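Local coordinates for protein peptide ABC transporter permease (PDB 6EXS) that probably carries peptides across the cell membrane as a POT-family transporter, and binds a thioalcohol-conjugated dipeptide, a malodour precursor of the human axilla, at residues S369-G383 with Y463-L476. Sequence-based numbering, arbitrary orientation.
With OLC ((2R)-2,3-dihydroxypropyl (9Z)-octadec-9-enoate), chain F.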
loop_
_atom_site.group_PDB
_atom_site.type_symbol
_atom_site.label_atom_id
_atom_site.label_comp_id
_atom_site.label_asym_id
_atom_site.label_seq_id
_atom_site.Cartn_x
_atom_site.Cartn_y
_atom_site.Cartn_z
ATOM N N SER A 369 -14.285 -12.198 5.509
ATOM C CA SER A 369 -14.556 -12.476 6.912
ATOM C C SER A 369 -13.449 -13.345 7.518
ATOM O O SER A 369 -12.971 -13.019 8.605
ATOM C CB SER A 369 -15.925 -13.129 7.074
ATOM O OG SER A 369 -16.953 -12.241 6.662
ATOM N N ILE A 370 -12.998 -14.404 6.785
ATOM C CA ILE A 370 -11.912 -15.304 7.186
ATOM C C ILE A 370 -10.614 -14.502 7.376
ATOM O O ILE A 370 -9.933 -14.674 8.392
ATOM C CB ILE A 370 -11.733 -16.476 6.182
ATOM C CG1 ILE A 370 -12.929 -17.436 6.223
ATOM C CG2 ILE A 370 -10.425 -17.238 6.435
ATOM C CD1 ILE A 370 -13.133 -18.265 4.889
ATOM N N GLY A 371 -10.316 -13.625 6.413
ATOM C CA GLY A 371 -9.140 -12.762 6.420
ATOM C C GLY A 371 -9.080 -11.811 7.595
ATOM O O GLY A 371 -8.051 -11.742 8.271
ATOM N N THR A 372 -10.193 -11.083 7.851
ATOM C CA THR A 372 -10.343 -10.107 8.945
ATOM C C THR A 372 -10.293 -10.774 10.319
ATOM O O THR A 372 -9.660 -10.227 11.225
ATOM C CB THR A 372 -11.619 -9.278 8.774
ATOM O OG1 THR A 372 -11.715 -8.862 7.419
ATOM C CG2 THR A 372 -11.629 -8.065 9.651
ATOM N N LEU A 373 -10.970 -11.942 10.478
ATOM C CA LEU A 373 -10.962 -12.723 11.717
ATOM C C LEU A 373 -9.529 -13.123 12.023
ATOM O O LEU A 373 -9.103 -12.988 13.168
ATOM C CB LEU A 373 -11.827 -13.992 11.595
ATOM C CG LEU A 373 -13.337 -13.849 11.768
ATOM C CD1 LEU A 373 -14.042 -15.118 11.337
ATOM C CD2 LEU A 373 -13.718 -13.475 13.205
ATOM N N LEU A 374 -8.772 -13.566 10.986
ATOM C CA LEU A 374 -7.361 -13.937 11.120
ATOM C C LEU A 374 -6.481 -12.728 11.490
ATOM O O LEU A 374 -5.604 -12.862 12.353
ATOM C CB LEU A 374 -6.836 -14.693 9.885
ATOM C CG LEU A 374 -7.225 -16.173 9.778
ATOM C CD1 LEU A 374 -7.041 -16.681 8.371
ATOM C CD2 LEU A 374 -6.415 -17.033 10.721
ATOM N N ALA A 375 -6.756 -11.542 10.894
ATOM C CA ALA A 375 -6.049 -10.307 11.250
ATOM C C ALA A 375 -6.306 -9.977 12.746
ATOM O O ALA A 375 -5.356 -9.691 13.473
ATOM C CB ALA A 375 -6.498 -9.164 10.368
ATOM N N GLY A 376 -7.562 -10.115 13.196
ATOM C CA GLY A 376 -7.954 -9.897 14.588
ATOM C C GLY A 376 -7.351 -10.904 15.552
ATOM O O GLY A 376 -6.944 -10.538 16.658
ATOM N N LEU A 377 -7.284 -12.187 15.126
ATOM C CA LEU A 377 -6.696 -13.298 15.895
ATOM C C LEU A 377 -5.178 -13.147 16.070
ATOM O O LEU A 377 -4.633 -13.640 17.055
ATOM C CB LEU A 377 -7.036 -14.662 15.277
ATOM C CG LEU A 377 -8.461 -15.153 15.519
ATOM C CD1 LEU A 377 -8.914 -16.073 14.403
ATOM C CD2 LEU A 377 -8.618 -15.803 16.905
ATOM N N SER A 378 -4.508 -12.448 15.126
ATOM C CA SER A 378 -3.072 -12.181 15.171
ATOM C C SER A 378 -2.748 -11.120 16.238
ATOM O O SER A 378 -1.673 -11.169 16.838
ATOM C CB SER A 378 -2.547 -11.788 13.790
ATOM O OG SER A 378 -2.815 -10.438 13.447
ATOM N N TYR A 379 -3.699 -10.186 16.486
ATOM C CA TYR A 379 -3.601 -9.149 17.528
ATOM C C TYR A 379 -4.014 -9.686 18.918
ATOM O O TYR A 379 -3.408 -9.295 19.910
ATOM C CB TYR A 379 -4.351 -7.864 17.132
ATOM C CG TYR A 379 -3.435 -6.767 16.623
ATOM C CD1 TYR A 379 -2.255 -7.069 15.944
ATOM C CD2 TYR A 379 -3.769 -5.422 16.786
ATOM C CE1 TYR A 379 -1.411 -6.063 15.472
ATOM C CE2 TYR A 379 -2.940 -4.407 16.305
ATOM C CZ TYR A 379 -1.759 -4.734 15.655
ATOM O OH TYR A 379 -0.926 -3.752 15.193
ATOM N N ILE A 380 -4.981 -10.629 18.981
ATOM C CA ILE A 380 -5.367 -11.309 20.233
ATOM C C ILE A 380 -4.180 -12.195 20.676
ATOM O O ILE A 380 -3.869 -12.240 21.864
ATOM C CB ILE A 380 -6.696 -12.120 20.077
ATOM C CG1 ILE A 380 -7.937 -11.198 19.852
ATOM C CG2 ILE A 380 -6.933 -13.114 21.221
ATOM C CD1 ILE A 380 -8.290 -10.160 20.950
ATOM N N LEU A 381 -3.499 -12.856 19.712
ATOM C CA LEU A 381 -2.326 -13.701 19.965
ATOM C C LEU A 381 -1.212 -12.892 20.646
ATOM O O LEU A 381 -0.847 -13.240 21.767
ATOM C CB LEU A 381 -1.832 -14.382 18.655
ATOM C CG LEU A 381 -0.568 -15.302 18.633
ATOM C CD1 LEU A 381 0.748 -14.520 18.514
ATOM C CD2 LEU A 381 -0.557 -16.340 19.739
ATOM N N ILE A 382 -0.705 -11.805 19.998
ATOM C CA ILE A 382 0.382 -10.982 20.539
ATOM C C ILE A 382 -0.034 -10.282 21.866
ATOM O O ILE A 382 0.757 -10.266 22.814
ATOM C CB ILE A 382 0.998 -10.016 19.481
ATOM C CG1 ILE A 382 2.365 -9.454 19.941
ATOM C CG2 ILE A 382 0.040 -8.901 19.042
ATOM C CD1 ILE A 382 3.528 -10.485 20.079
ATOM N N GLY A 383 -1.284 -9.814 21.938
ATOM C CA GLY A 383 -1.865 -9.216 23.135
ATOM C C GLY A 383 -1.853 -10.171 24.310
ATOM O O GLY A 383 -1.496 -9.774 25.421
ATOM N N TYR A 463 -4.077 -2.415 23.945
ATOM C CA TYR A 463 -4.290 -1.894 22.589
ATOM C C TYR A 463 -4.441 -3.059 21.570
ATOM O O TYR A 463 -5.373 -3.032 20.775
ATOM C CB TYR A 463 -3.148 -0.930 22.212
ATOM C CG TYR A 463 -3.114 -0.487 20.762
ATOM C CD1 TYR A 463 -2.383 -1.200 19.811
ATOM C CD2 TYR A 463 -3.740 0.693 20.355
ATOM C CE1 TYR A 463 -2.315 -0.777 18.483
ATOM C CE2 TYR A 463 -3.655 1.139 19.036
ATOM C CZ TYR A 463 -2.954 0.392 18.100
ATOM O OH TYR A 463 -2.865 0.810 16.798
ATOM N N PHE A 464 -3.553 -4.072 21.618
ATOM C CA PHE A 464 -3.614 -5.247 20.744
ATOM C C PHE A 464 -4.895 -6.055 20.988
ATOM O O PHE A 464 -5.516 -6.502 20.020
ATOM C CB PHE A 464 -2.382 -6.161 20.925
ATOM C CG PHE A 464 -1.058 -5.652 20.398
ATOM C CD1 PHE A 464 -0.916 -5.280 19.066
ATOM C CD2 PHE A 464 0.073 -5.643 21.206
ATOM C CE1 PHE A 464 0.314 -4.834 18.577
ATOM C CE2 PHE A 464 1.307 -5.214 20.710
ATOM C CZ PHE A 464 1.417 -4.800 19.403
ATOM N N ILE A 465 -5.299 -6.221 22.270
ATOM C CA ILE A 465 -6.509 -6.958 22.638
ATOM C C ILE A 465 -7.764 -6.185 22.195
ATOM O O ILE A 465 -8.643 -6.786 21.577
ATOM C CB ILE A 465 -6.525 -7.383 24.141
ATOM C CG1 ILE A 465 -5.304 -8.278 24.468
ATOM C CG2 ILE A 465 -7.834 -8.117 24.518
ATOM C CD1 ILE A 465 -4.850 -8.256 25.932
ATOM N N PHE A 466 -7.825 -4.863 22.467
ATOM C CA PHE A 466 -8.954 -3.994 22.093
ATOM C C PHE A 466 -9.186 -3.953 20.571
ATOM O O PHE A 466 -10.320 -4.136 20.128
ATOM C CB PHE A 466 -8.801 -2.581 22.697
ATOM C CG PHE A 466 -9.709 -1.510 22.136
ATOM C CD1 PHE A 466 -11.073 -1.512 22.415
ATOM C CD2 PHE A 466 -9.197 -0.483 21.349
ATOM C CE1 PHE A 466 -11.912 -0.516 21.893
ATOM C CE2 PHE A 466 -10.038 0.512 20.832
ATOM C CZ PHE A 466 -11.388 0.489 21.108
ATOM N N LEU A 467 -8.102 -3.758 19.786
ATOM C CA LEU A 467 -8.121 -3.710 18.321
ATOM C C LEU A 467 -8.446 -5.072 17.717
ATOM O O LEU A 467 -9.207 -5.133 16.748
ATOM C CB LEU A 467 -6.787 -3.182 17.773
ATOM C CG LEU A 467 -6.765 -1.714 17.363
ATOM C CD1 LEU A 467 -6.663 -0.805 18.567
ATOM C CD2 LEU A 467 -5.630 -1.442 16.409
ATOM N N GLY A 468 -7.883 -6.135 18.306
ATOM C CA GLY A 468 -8.112 -7.519 17.904
ATOM C C GLY A 468 -9.566 -7.935 18.051
ATOM O O GLY A 468 -10.138 -8.489 17.107
ATOM N N THR A 469 -10.184 -7.631 19.226
ATOM C CA THR A 469 -11.585 -7.918 19.582
ATOM C C THR A 469 -12.580 -7.129 18.699
ATOM O O THR A 469 -13.544 -7.724 18.194
ATOM C CB THR A 469 -11.824 -7.636 21.078
ATOM O OG1 THR A 469 -10.869 -8.351 21.867
ATOM C CG2 THR A 469 -13.252 -7.959 21.530
ATOM N N VAL A 470 -12.362 -5.790 18.545
ATOM C CA VAL A 470 -13.199 -4.907 17.719
ATOM C C VAL A 470 -13.286 -5.494 16.288
ATOM O O VAL A 470 -14.386 -5.646 15.761
ATOM C CB VAL A 470 -12.726 -3.418 17.779
ATOM C CG1 VAL A 470 -13.242 -2.596 16.599
ATOM C CG2 VAL A 470 -13.128 -2.763 19.099
ATOM N N ALA A 471 -12.141 -5.910 15.714
ATOM C CA ALA A 471 -12.060 -6.542 14.394
ATOM C C ALA A 471 -12.934 -7.802 14.321
ATOM O O ALA A 471 -13.732 -7.920 13.396
ATOM C CB ALA A 471 -10.614 -6.898 14.077
ATOM N N ILE A 472 -12.813 -8.708 15.326
ATOM C CA ILE A 472 -13.548 -9.979 15.435
ATOM C C ILE A 472 -15.075 -9.769 15.638
ATOM O O ILE A 472 -15.850 -10.438 14.956
ATOM C CB ILE A 472 -12.906 -10.924 16.508
ATOM C CG1 ILE A 472 -11.479 -11.364 16.063
ATOM C CG2 ILE A 472 -13.792 -12.157 16.809
ATOM C CD1 ILE A 472 -10.555 -11.868 17.169
ATOM N N VAL A 473 -15.505 -8.844 16.525
ATOM C CA VAL A 473 -16.937 -8.613 16.771
ATOM C C VAL A 473 -17.651 -8.064 15.514
ATOM O O VAL A 473 -18.686 -8.622 15.144
ATOM C CB VAL A 473 -17.293 -7.799 18.058
ATOM C CG1 VAL A 473 -16.900 -8.560 19.323
ATOM C CG2 VAL A 473 -16.691 -6.395 18.060
ATOM N N ILE A 474 -17.078 -7.032 14.831
ATOM C CA ILE A 474 -17.656 -6.440 13.604
ATOM C C ILE A 474 -17.737 -7.497 12.490
ATOM O O ILE A 474 -18.734 -7.554 11.755
ATOM C CB ILE A 474 -16.923 -5.144 13.146
ATOM C CG1 ILE A 474 -16.848 -4.103 14.278
ATOM C CG2 ILE A 474 -17.594 -4.535 11.895
ATOM C CD1 ILE A 474 -15.822 -3.030 14.057
ATOM N N THR A 475 -16.704 -8.350 12.396
ATOM C CA THR A 475 -16.662 -9.438 11.424
ATOM C C THR A 475 -17.750 -10.463 11.719
ATOM O O THR A 475 -18.438 -10.865 10.788
ATOM C CB THR A 475 -15.259 -10.044 11.314
ATOM O OG1 THR A 475 -14.346 -8.995 11.001
ATOM C CG2 THR A 475 -15.172 -11.111 10.242
ATOM N N LEU A 476 -17.932 -10.854 12.997
ATOM C CA LEU A 476 -18.978 -11.807 13.375
ATOM C C LEU A 476 -20.390 -11.255 13.125
ATOM O O LEU A 476 -21.275 -12.024 12.739
ATOM C CB LEU A 476 -18.823 -12.301 14.821
ATOM C CG LEU A 476 -17.655 -13.246 15.107
ATOM C CD1 LEU A 476 -17.431 -13.379 16.599
ATOM C CD2 LEU A 476 -17.871 -14.621 14.479
HETATM C C18 OLC F . -4.923 -21.023 9.424
HETATM C C10 OLC F . -5.232 -16.927 18.729
HETATM C C9 OLC F . -4.706 -16.743 19.936
HETATM C C17 OLC F . -5.613 -20.850 10.761
HETATM C C11 OLC F . -5.241 -18.192 17.910
HETATM C C8 OLC F . -3.966 -17.754 20.778
HETATM C C24 OLC F . 4.305 -17.940 30.884
HETATM C C16 OLC F . -4.781 -20.102 11.798
HETATM C C12 OLC F . -4.885 -17.978 16.442
HETATM C C7 OLC F . -3.350 -17.154 22.038
HETATM C C15 OLC F . -5.459 -20.007 13.158
HETATM C C13 OLC F . -5.332 -19.115 15.537
HETATM C C6 OLC F . -2.406 -18.091 22.772
HETATM C C14 OLC F . -4.834 -18.999 14.108
HETATM C C5 OLC F . -1.905 -17.565 24.110
HETATM C C4 OLC F . -0.608 -16.776 24.033
HETATM C C3 OLC F . 0.540 -17.376 24.834
HETATM C C2 OLC F . 0.682 -16.805 26.246
HETATM C C21 OLC F . 3.288 -16.803 28.880
HETATM C C1 OLC F . 1.966 -17.190 26.927
HETATM C C22 OLC F . 3.028 -17.509 30.190
HETATM O O19 OLC F . 2.836 -17.857 26.429
HETATM O O25 OLC F . 5.059 -16.827 31.354
HETATM O O23 OLC F . 2.251 -16.674 31.058
HETATM O O20 OLC F . 2.030 -16.686 28.170
#
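Gly376 and Gly468 bring two antiparallel transmembrane helices together, their CA atoms 4.1 Å apart; the segment axes approach to 7.5 Å and, with no side chain on either glycine, Gly376 O lies against Gly468 CA.

Aromatic contacts fill one end. Phe464 turns its edge onto the face of Tyr379, planes at 82°, with CD1 over the ring centre and 3.5 Å from Tyr379 CE2. Ile382 CG2 lies over a face of Phe464 in a CH-pi contact, 3.8 Å from the ring centroid. Tyr379 is a knob among Tyr463, Phe464, Leu467 and Gly468.

Aliphatic knobs interlock along the partly exposed flank, which probably faces lipid. Ile380 enters between Ile465, Gly468, Thr469 and Ile472; its bent chain (chi2 -60°) carries CD1 to 3.3 Å from Thr469 OG1. Ile472 extends CD1 over Gly376 to meet Ile380 CG1, while its CG2 meets Leu373 CD2.

No hydrogen bond joins the helices. Thr475 OG1 bonds back to Ala471 O at 2.7 Å, which leaves Thr475 CG2 to pack 3.6 Å from Leu373 CG.

The monoolein chain runs along Leu374, Leu377 and Leu381. Gln304 OE1 accepts hydrogen bonds from the Tyr379 and Tyr463 hydroxyls; the Tyr379 side chain lies about 7 Å from the bound conjugate. Within the C-terminal six-helix bundle of the major facilitator fold, helix 279-302 packs against both helices and helix 396-418 on helix 364-389; helix 309-316 packs on Ile382 and Phe464.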